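Glia-derived nexin (Homo sapiens, PDB 4DY0) inhibits serine proteases including thrombin, trypsin and urokinase, binds heparin, and promotes neurite extension by inhibiting thrombin. Local coordinates at residues N140-M145 and V165-F170; V105-R110 and C117-V122; A324-S329 and F358-R363. All coordinates share one frame; numbering follows the deposited sequence.

Contact 1 (N140-M145 and V165-F170)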
loop_
_atom_site.group_PDB
_atom_site.type_symbol
_atom_site.label_atom_id
_atom_site.label_comp_id
_atom_site.label_asym_id
_atom_site.label_seq_id
_atom_site.Cartn_x
_atom_site.Cartn_y
_atom_site.Cartn_z
ATOM N N ASN A 140 -8.449 -16.174 -5.692
ATOM C CA ASN A 140 -9.901 -16.234 -5.583
ATOM C C ASN A 140 -10.471 -15.019 -4.857
ATOM O O ASN A 140 -11.571 -14.562 -5.160
ATOM C CB ASN A 140 -10.331 -17.521 -4.874
ATOM C CG ASN A 140 -11.838 -17.642 -4.745
ATOM O OD1 ASN A 140 -12.585 -17.285 -5.657
ATOM N ND2 ASN A 140 -12.292 -18.154 -3.608
ATOM N N GLU A 141 -9.706 -14.495 -3.906
ATOM C CA GLU A 141 -10.164 -13.396 -3.068
ATOM C C GLU A 141 -9.905 -12.028 -3.710
ATOM O O GLU A 141 -10.397 -11.005 -3.228
ATOM C CB GLU A 141 -9.488 -13.478 -1.697
ATOM C CG GLU A 141 -10.275 -12.854 -0.552
ATOM C CD GLU A 141 -11.427 -13.726 -0.082
ATOM O OE1 GLU A 141 -12.178 -14.238 -0.938
ATOM O OE2 GLU A 141 -11.588 -13.893 1.147
ATOM N N THR A 142 -9.134 -12.012 -4.796
ATOM C CA THR A 142 -8.783 -10.757 -5.463
ATOM C C THR A 142 -9.305 -10.674 -6.896
ATOM O O THR A 142 -8.673 -10.061 -7.758
ATOM C CB THR A 142 -7.252 -10.527 -5.488
ATOM O OG1 THR A 142 -6.609 -11.608 -6.178
ATOM C CG2 THR A 142 -6.699 -10.428 -4.074
ATOM N N ARG A 143 -10.458 -11.284 -7.148
ATOM C CA ARG A 143 -11.028 -11.300 -8.490
ATOM C C ARG A 143 -10.018 -11.851 -9.499
ATOM O O ARG A 143 -9.996 -11.440 -10.660
ATOM C CB ARG A 143 -11.479 -9.894 -8.896
ATOM N N ASP A 144 -9.182 -12.780 -9.041
ATOM C CA ASP A 144 -8.183 -13.421 -9.893
ATOM C C ASP A 144 -7.125 -12.441 -10.399
ATOM O O ASP A 144 -6.406 -12.734 -11.352
ATOM C CB ASP A 144 -8.854 -14.128 -11.076
ATOM C CG ASP A 144 -9.837 -15.196 -10.635
ATOM N N MET A 145 -7.021 -11.284 -9.754
ATOM C CA MET A 145 -6.068 -10.258 -10.181
ATOM C C MET A 145 -4.680 -10.437 -9.557
ATOM O O MET A 145 -3.684 -9.934 -10.081
ATOM C CB MET A 145 -6.610 -8.855 -9.890
ATOM C CG MET A 145 -7.821 -8.461 -10.730
ATOM S SD MET A 145 -7.613 -8.783 -12.500
ATOM C CE MET A 145 -6.357 -7.586 -12.943
ATOM N N VAL A 165 -1.127 -12.302 5.518
ATOM C CA VAL A 165 -1.186 -11.859 4.136
ATOM C C VAL A 165 -2.119 -10.673 3.947
ATOM O O VAL A 165 -3.264 -10.689 4.396
ATOM C CB VAL A 165 -1.621 -12.988 3.201
ATOM C CG1 VAL A 165 -1.836 -12.445 1.803
ATOM C CG2 VAL A 165 -0.575 -14.083 3.188
ATOM N N ASN A 166 -1.612 -9.641 3.282
ATOM C CA ASN A 166 -2.419 -8.496 2.874
ATOM C C ASN A 166 -2.258 -8.242 1.382
ATOM O O ASN A 166 -1.155 -7.958 0.914
ATOM C CB ASN A 166 -2.013 -7.243 3.644
ATOM C CG ASN A 166 -2.713 -5.998 3.133
ATOM O OD1 ASN A 166 -2.075 -4.985 2.846
ATOM N ND2 ASN A 166 -4.029 -6.075 3.003
ATOM N N ALA A 167 -3.357 -8.349 0.637
ATOM C CA ALA A 167 -3.325 -8.147 -0.807
ATOM C C ALA A 167 -4.302 -7.062 -1.224
ATOM O O ALA A 167 -5.471 -7.086 -0.834
ATOM C CB ALA A 167 -3.637 -9.443 -1.528
ATOM N N VAL A 168 -3.822 -6.110 -2.019
ATOM C CA VAL A 168 -4.657 -4.997 -2.469
ATOM C C VAL A 168 -4.602 -4.828 -3.989
ATOM O O VAL A 168 -3.520 -4.795 -4.578
ATOM C CB VAL A 168 -4.242 -3.669 -1.800
ATOM C CG1 VAL A 168 -5.260 -2.581 -2.113
ATOM C CG2 VAL A 168 -4.102 -3.847 -0.299
ATOM N N TYR A 169 -5.771 -4.732 -4.620
ATOM C CA TYR A 169 -5.846 -4.498 -6.063
ATOM C C TYR A 169 -6.758 -3.325 -6.366
ATOM O O TYR A 169 -7.745 -3.109 -5.667
ATOM C CB TYR A 169 -6.347 -5.734 -6.820
ATOM C CG TYR A 169 -6.624 -5.436 -8.278
ATOM C CD1 TYR A 169 -5.608 -5.505 -9.225
ATOM C CD2 TYR A 169 -7.890 -5.050 -8.703
ATOM C CE1 TYR A 169 -5.849 -5.214 -10.556
ATOM C CE2 TYR A 169 -8.142 -4.758 -10.036
ATOM C CZ TYR A 169 -7.117 -4.842 -10.957
ATOM O OH TYR A 169 -7.352 -4.553 -12.282
ATOM N N PHE A 170 -6.435 -2.576 -7.416
ATOM C CA PHE A 170 -7.246 -1.430 -7.798
ATOM C C PHE A 170 -7.018 -1.031 -9.258
ATOM O O PHE A 170 -5.921 -1.204 -9.804
ATOM C CB PHE A 170 -6.960 -0.253 -6.857
ATOM C CG PHE A 170 -7.709 1.006 -7.199
ATOM C CD1 PHE A 170 -9.028 1.172 -6.811
ATOM C CD2 PHE A 170 -7.090 2.028 -7.898
ATOM C CE1 PHE A 170 -9.722 2.333 -7.124
ATOM C CE2 PHE A 170 -7.776 3.193 -8.215
ATOM C CZ PHE A 170 -9.093 3.345 -7.826
#
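Ala167 is the first residue of strand 162-170 within this segment to meet the turn that follows helix 127-141, its CB lying 4.1 Å from Thr142 CG2, methyl against methyl. The hydroxyl of Thr142 stays out of this apolar touch: OG1 bonds to Val138 O and to the N of Ile146. Val168, next along the strand, points its CB away, so the contact resumes at Tyr169. There Met145 lies over one face of the phenol ring, its CG 3.6 Å from the ring centroid and only 8° off the normal, a CH-pi contact. With the chain bent at both chi2 (-48°) and chi3 (-68°), the thioether folds back on the ring, and CE comes down 3.3 Å from Tyr169 OH and 3.4 Å from Tyr169 CE1. Between CG and CE, Met145 SD stands 4.7 Å from the centroid in an oblique Met-aromatic contact. What presents Met145 to the ring is a type I' turn from Thr142 to Met145, closed by Met145 N to Thr142 O (2.9 Å), just after helix 127-141 ends; in serpins this is helix F, which lies across sheet A. The touch between the two segments is thus apolar and its hold probably dispersive, while the directional bond from this turn to the sheet comes from Lys325 NZ on the neighbouring strand, which reaches Met145 O.

Contact 2 (V105-R110 and C117-V122)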
loop_
_atom_site.group_PDB
_atom_site.type_symbol
_atom_site.label_atom_id
_atom_site.label_comp_id
_atom_site.label_asym_id
_atom_site.label_seq_id
_atom_site.Cartn_x
_atom_site.Cartn_y
_atom_site.Cartn_z
ATOM N N VAL A 105 -11.950 -17.861 19.777
ATOM C CA VAL A 105 -13.046 -17.298 18.985
ATOM C C VAL A 105 -12.990 -15.777 18.826
ATOM O O VAL A 105 -13.127 -15.266 17.715
ATOM C CB VAL A 105 -14.428 -17.706 19.564
ATOM C CG1 VAL A 105 -15.555 -17.232 18.649
ATOM C CG2 VAL A 105 -14.490 -19.212 19.769
ATOM N N PRO A 106 -12.810 -15.047 19.936
ATOM C CA PRO A 106 -12.742 -13.591 19.841
ATOM C C PRO A 106 -11.743 -13.133 18.778
ATOM O O PRO A 106 -12.061 -12.263 17.966
ATOM C CB PRO A 106 -12.274 -13.174 21.236
ATOM C CG PRO A 106 -12.819 -14.241 22.137
ATOM C CD PRO A 106 -12.760 -15.518 21.333
ATOM N N PHE A 107 -10.550 -13.719 18.777
ATOM C CA PHE A 107 -9.531 -13.368 17.792
ATOM C C PHE A 107 -10.039 -13.565 16.361
ATOM O O PHE A 107 -9.794 -12.730 15.486
ATOM C CB PHE A 107 -8.239 -14.163 18.024
ATOM C CG PHE A 107 -7.179 -13.912 16.987
ATOM C CD1 PHE A 107 -6.337 -12.815 17.086
ATOM C CD2 PHE A 107 -7.030 -14.768 15.908
ATOM C CE1 PHE A 107 -5.363 -12.577 16.131
ATOM C CE2 PHE A 107 -6.059 -14.536 14.947
ATOM C CZ PHE A 107 -5.225 -13.439 15.058
ATOM N N VAL A 108 -10.747 -14.666 16.127
ATOM C CA VAL A 108 -11.317 -14.940 14.808
ATOM C C VAL A 108 -12.435 -13.955 14.501
ATOM O O VAL A 108 -12.488 -13.367 13.419
ATOM C CB VAL A 108 -11.889 -16.367 14.715
ATOM C CG1 VAL A 108 -12.564 -16.581 13.363
ATOM C CG2 VAL A 108 -10.793 -17.397 14.939
ATOM N N THR A 109 -13.322 -13.782 15.475
ATOM C CA THR A 109 -14.471 -12.897 15.345
ATOM C C THR A 109 -14.063 -11.451 15.113
ATOM O O THR A 109 -14.466 -10.836 14.125
ATOM C CB THR A 109 -15.342 -12.955 16.609
ATOM O OG1 THR A 109 -15.748 -14.309 16.841
ATOM C CG2 THR A 109 -16.572 -12.074 16.452
ATOM N N ARG A 110 -13.270 -10.912 16.036
ATOM C CA ARG A 110 -12.825 -9.523 15.956
ATOM C C ARG A 110 -12.126 -9.224 14.636
ATOM O O ARG A 110 -12.333 -8.165 14.045
ATOM C CB ARG A 110 -11.908 -9.176 17.136
ATOM C CG ARG A 110 -12.604 -9.192 18.495
ATOM C CD ARG A 110 -13.456 -7.946 18.701
ATOM N NE ARG A 110 -12.652 -6.785 19.085
ATOM C CZ ARG A 110 -13.096 -5.531 19.084
ATOM N NH1 ARG A 110 -14.340 -5.262 18.705
ATOM N NH2 ARG A 110 -12.292 -4.540 19.451
ATOM N N CYS A 117 -10.659 -9.700 7.993
ATOM C CA CYS A 117 -9.538 -10.618 7.939
ATOM C C CYS A 117 -9.998 -12.030 8.257
ATOM O O CYS A 117 -10.689 -12.264 9.251
ATOM C CB CYS A 117 -8.463 -10.192 8.938
ATOM S SG CYS A 117 -7.026 -11.289 9.011
ATOM N N GLU A 118 -9.617 -12.972 7.407
ATOM C CA GLU A 118 -9.968 -14.359 7.622
ATOM C C GLU A 118 -8.828 -15.079 8.310
ATOM O O GLU A 118 -7.677 -14.986 7.891
ATOM C CB GLU A 118 -10.289 -15.042 6.293
ATOM C CG GLU A 118 -11.366 -14.345 5.485
ATOM C CD GLU A 118 -12.181 -15.315 4.660
ATOM O OE1 GLU A 118 -13.120 -14.868 3.969
ATOM O OE2 GLU A 118 -11.886 -16.528 4.714
ATOM N N VAL A 119 -9.139 -15.785 9.386
ATOM C CA VAL A 119 -8.143 -16.623 10.021
ATOM C C VAL A 119 -8.420 -18.070 9.647
ATOM O O VAL A 119 -9.374 -18.681 10.122
ATOM C CB VAL A 119 -8.079 -16.410 11.553
ATOM C CG1 VAL A 119 -9.414 -15.928 12.083
ATOM C CG2 VAL A 119 -7.612 -17.677 12.260
ATOM N N ARG A 120 -7.547 -18.591 8.789
ATOM C CA ARG A 120 -7.582 -19.820 8.011
ATOM C C ARG A 120 -6.446 -20.745 8.311
ATOM O O ARG A 120 -5.411 -20.338 8.671
ATOM C CB ARG A 120 -7.487 -19.515 6.520
ATOM C CG ARG A 120 -8.528 -18.614 5.993
ATOM C CD ARG A 120 -8.337 -18.336 4.571
ATOM N NE ARG A 120 -8.505 -19.538 3.784
ATOM C CZ ARG A 120 -9.599 -19.863 3.134
ATOM N NH1 ARG A 120 -10.628 -19.070 3.148
ATOM N NH2 ARG A 120 -9.654 -20.979 2.474
ATOM N N ASN A 121 -6.657 -22.030 8.155
ATOM C CA ASN A 121 -5.655 -23.015 8.518
ATOM C C ASN A 121 -4.908 -23.515 7.326
ATOM O O ASN A 121 -5.374 -23.418 6.245
ATOM C CB ASN A 121 -6.266 -24.181 9.299
ATOM C CG ASN A 121 -6.452 -25.402 8.465
ATOM O OD1 ASN A 121 -5.781 -26.383 8.647
ATOM N ND2 ASN A 121 -7.330 -25.325 7.519
ATOM N N VAL A 122 -3.726 -24.020 7.514
ATOM C CA VAL A 122 -3.012 -24.471 6.370
ATOM C C VAL A 122 -2.019 -25.505 6.798
ATOM O O VAL A 122 -1.555 -25.474 7.897
ATOM C CB VAL A 122 -2.330 -23.245 5.630
ATOM C CG1 VAL A 122 -1.039 -22.831 6.265
ATOM C CG2 VAL A 122 -2.116 -23.510 4.202
#
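The ring of Phe107 meets Val119 obliquely, with its CE2 4.4 Å from Val119 CB. The other flat group, the guanidinium of Arg120, takes Glu118 OE2 at its edge: NH1 bonds to OE2 at 3.2 Å with an N-H...O angle of 144°, in the guanidinium plane but 32° out of the carboxylate plane, on the syn side. This salt bridge links alternate residues of the strand, while Val119, between them, points its CB toward the helix. Its CG1 does most of the touching. It lies 3.5 Å from Val108 CG1 and equally close to Val108 CG2, and it also lies close to Val108 CA, so that one methyl sits against the root and both branches of the helix valine, the two side chains meeting at about a right angle. Val119 has a chi1 of 27°, well off a staggered value, which may reflect this tight fit. In the serpin fold, strands 90-97 and 117-121 run parallel as neighbours in sheet A, and helix 105-115 connects them; the contact seats the helix's first turn on the second of these strands. Ile308 also packs on Phe107, and Trp137 of helix 127-141 touches both Glu118 and Arg120. Within the helix, Val105 O accepts two bonds from Thr109, from its N at 2.7 Å and from OG1 at 2.9 Å, the hydroxyl approaching from above the carbonyl plane.

Contact 3 (A324-S329 and F358-R363)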
loop_
_atom_site.group_PDB
_atom_site.type_symbol
_atom_site.label_atom_id
_atom_site.label_comp_id
_atom_site.label_asym_id
_atom_site.label_seq_id
_atom_site.Cartn_x
_atom_site.Cartn_y
_atom_site.Cartn_z
ATOM N N ALA A 324 0.757 -5.586 -3.651
ATOM C CA ALA A 324 -0.070 -4.486 -4.119
ATOM C C ALA A 324 0.008 -4.418 -5.630
ATOM O O ALA A 324 1.081 -4.576 -6.211
ATOM C CB ALA A 324 0.383 -3.168 -3.494
ATOM N N LYS A 325 -1.134 -4.189 -6.264
ATOM C CA LYS A 325 -1.203 -4.198 -7.717
ATOM C C LYS A 325 -2.210 -3.168 -8.212
ATOM O O LYS A 325 -3.389 -3.228 -7.870
ATOM C CB LYS A 325 -1.577 -5.596 -8.211
ATOM C CG LYS A 325 -1.718 -5.728 -9.717
ATOM C CD LYS A 325 -1.716 -7.196 -10.120
ATOM C CE LYS A 325 -1.970 -7.371 -11.598
ATOM N NZ LYS A 325 -1.847 -8.801 -11.997
ATOM N N ILE A 326 -1.730 -2.216 -9.003
ATOM C CA ILE A 326 -2.592 -1.200 -9.585
ATOM C C ILE A 326 -2.350 -1.099 -11.088
ATOM O O ILE A 326 -1.209 -1.081 -11.542
ATOM C CB ILE A 326 -2.364 0.181 -8.933
ATOM C CG1 ILE A 326 -3.293 1.225 -9.557
ATOM C CG2 ILE A 326 -0.912 0.606 -9.079
ATOM C CD1 ILE A 326 -3.049 2.633 -9.068
ATOM N N GLU A 327 -3.427 -1.055 -11.862
ATOM C CA GLU A 327 -3.298 -0.829 -13.291
ATOM C C GLU A 327 -3.631 0.615 -13.642
ATOM O O GLU A 327 -4.624 1.172 -13.172
ATOM C CB GLU A 327 -4.182 -1.781 -14.096
ATOM C CG GLU A 327 -4.130 -1.487 -15.590
ATOM C CD GLU A 327 -4.943 -2.458 -16.425
ATOM O OE1 GLU A 327 -4.973 -2.289 -17.663
ATOM O OE2 GLU A 327 -5.545 -3.388 -15.848
ATOM N N VAL A 328 -2.785 1.223 -14.461
ATOM C CA VAL A 328 -3.029 2.570 -14.937
ATOM C C VAL A 328 -3.329 2.520 -16.430
ATOM O O VAL A 328 -2.461 2.166 -17.229
ATOM C CB VAL A 328 -1.820 3.477 -14.662
ATOM C CG1 VAL A 328 -2.061 4.867 -15.213
ATOM C CG2 VAL A 328 -1.549 3.532 -13.167
ATOM N N SER A 329 -4.561 2.862 -16.800
ATOM C CA SER A 329 -5.006 2.744 -18.188
ATOM C C SER A 329 -5.817 3.954 -18.647
ATOM O O SER A 329 -5.940 4.941 -17.919
ATOM C CB SER A 329 -5.826 1.467 -18.368
ATOM O OG SER A 329 -6.018 1.168 -19.738
ATOM N N PHE A 358 9.331 8.084 -10.590
ATOM C CA PHE A 358 8.335 8.911 -9.916
ATOM C C PHE A 358 7.705 8.242 -8.700
ATOM O O PHE A 358 7.806 7.029 -8.512
ATOM C CB PHE A 358 7.232 9.341 -10.895
ATOM C CG PHE A 358 6.420 8.196 -11.455
ATOM C CD1 PHE A 358 6.902 7.435 -12.514
ATOM C CD2 PHE A 358 5.167 7.896 -10.940
ATOM C CE1 PHE A 358 6.156 6.387 -13.042
ATOM C CE2 PHE A 358 4.410 6.848 -11.462
ATOM C CZ PHE A 358 4.910 6.093 -12.514
ATOM N N LEU A 359 7.052 9.057 -7.882
ATOM C CA LEU A 359 6.331 8.587 -6.714
ATOM C C LEU A 359 4.840 8.746 -6.964
ATOM O O LEU A 359 4.415 9.699 -7.610
ATOM C CB LEU A 359 6.719 9.420 -5.494
ATOM C CG LEU A 359 6.081 9.005 -4.168
ATOM C CD1 LEU A 359 6.940 7.954 -3.495
ATOM C CD2 LEU A 359 5.909 10.209 -3.260
ATOM N N PHE A 360 4.037 7.823 -6.452
ATOM C CA PHE A 360 2.599 7.992 -6.550
ATOM C C PHE A 360 1.873 7.499 -5.311
ATOM O O PHE A 360 2.326 6.562 -4.645
ATOM C CB PHE A 360 2.041 7.339 -7.820
ATOM C CG PHE A 360 1.872 5.854 -7.725
ATOM C CD1 PHE A 360 2.835 4.999 -8.230
ATOM C CD2 PHE A 360 0.729 5.306 -7.153
ATOM C CE1 PHE A 360 2.670 3.619 -8.152
ATOM C CE2 PHE A 360 0.558 3.935 -7.073
ATOM C CZ PHE A 360 1.528 3.090 -7.572
ATOM N N PHE A 361 0.760 8.162 -5.002
ATOM C CA PHE A 361 -0.135 7.754 -3.928
ATOM C C PHE A 361 -1.495 7.443 -4.520
ATOM O O PHE A 361 -1.889 8.029 -5.523
ATOM C CB PHE A 361 -0.349 8.896 -2.931
ATOM C CG PHE A 361 0.844 9.224 -2.096
ATOM C CD1 PHE A 361 1.623 10.331 -2.387
ATOM C CD2 PHE A 361 1.171 8.449 -0.994
ATOM C CE1 PHE A 361 2.719 10.648 -1.607
ATOM C CE2 PHE A 361 2.263 8.759 -0.210
ATOM C CZ PHE A 361 3.041 9.860 -0.517
ATOM N N ILE A 362 -2.216 6.536 -3.878
ATOM C CA ILE A 362 -3.642 6.390 -4.106
ATOM C C ILE A 362 -4.313 6.723 -2.782
ATOM O O ILE A 362 -4.080 6.055 -1.778
ATOM C CB ILE A 362 -4.024 4.962 -4.551
ATOM C CG1 ILE A 362 -3.402 4.643 -5.905
ATOM C CG2 ILE A 362 -5.542 4.814 -4.639
ATOM C CD1 ILE A 362 -3.988 5.459 -7.029
ATOM N N ARG A 363 -5.135 7.765 -2.779
ATOM C CA ARG A 363 -5.712 8.272 -1.544
ATOM C C ARG A 363 -7.236 8.157 -1.528
ATOM O O ARG A 363 -7.903 8.472 -2.514
ATOM C CB ARG A 363 -5.299 9.732 -1.356
ATOM C CG ARG A 363 -5.622 10.327 -0.001
ATOM C CD ARG A 363 -4.918 11.672 0.159
ATOM N NE ARG A 363 -5.086 12.229 1.496
ATOM C CZ ARG A 363 -6.040 13.093 1.831
ATOM N NH1 ARG A 363 -6.122 13.549 3.075
ATOM N NH2 ARG A 363 -6.916 13.497 0.922
#
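Next to Ile326, which carries the whole contact with Phe360 and Ile362, the ammonium NZ of Lys325 is held on the other side of the strand by a hydrogen bond to Met145 O; a sulfate ion, probably from the crystallisation liquor, lies farther from NZ and interacts with it only weakly. The side chain of Lys325 is fully extended, so the charge stands far from the apolar layer that its neighbour enters. Ile326 sends its two branches to different partners. CG1 lies anti to the backbone N (chi1 -180°) and chi2 is also extended, which carries CD1 straight out to Ile362, where the two CD1 methyls meet tip to tip at 3.6 Å; Ile326 CD1 also comes 3.8 Å from Ile362 CG1. The shorter branch, Ile326 CG2, touches Phe360 CZ at 3.8 Å, approaching the ring obliquely as the two side chains slide past each other in opposite directions. All three side chains are buried, and the backbones remain well apart, with 9.4 Å between the alpha carbons of Ile326 and Ile362, so the gap is spanned by side chains alone. An alanine here would remove both branches and is likely to open a gap between the strands, leaving Ile362 CD1 and Phe360 CZ without the methyls that meet them from this strand. In serpin terms the contact joins strand 319-328 of sheet A to strand 358-364 of sheet B. Met234 of strand 232-239 touches both isoleucines, Ala279 of strand 266-284 lies beside Ile326, and Phe372 of strand 369-376 packs on Ile362, placing the contact in the hydrophobic layer where these strands come together.

The three contacts illustrate how one sheet can be packed from several directions. Contacts 1 and 3, with centres 15 Å apart, are joined directly, since strands 162-170 and 319-328 are parallel neighbours: Val168 O lies 3.0 Å from Lys325 N, and Phe170 O packs 3.6 Å from Ile326 CG1. Between these two strands of sheet A inhibitory serpins insert the cleaved reactive loop, as is probably the case here. Contacts 1 and 2, 18 Å apart, bring two carboxylates together, Glu141 OE2 3.4 Å from Glu118 OE1, probably an unfavourable approach unless one is protonated. Contacts 2 and 3 do not touch; their nearest atoms are about 16 Å apart. All three lie away from the predicted reactive bond, Arg346-Ser347.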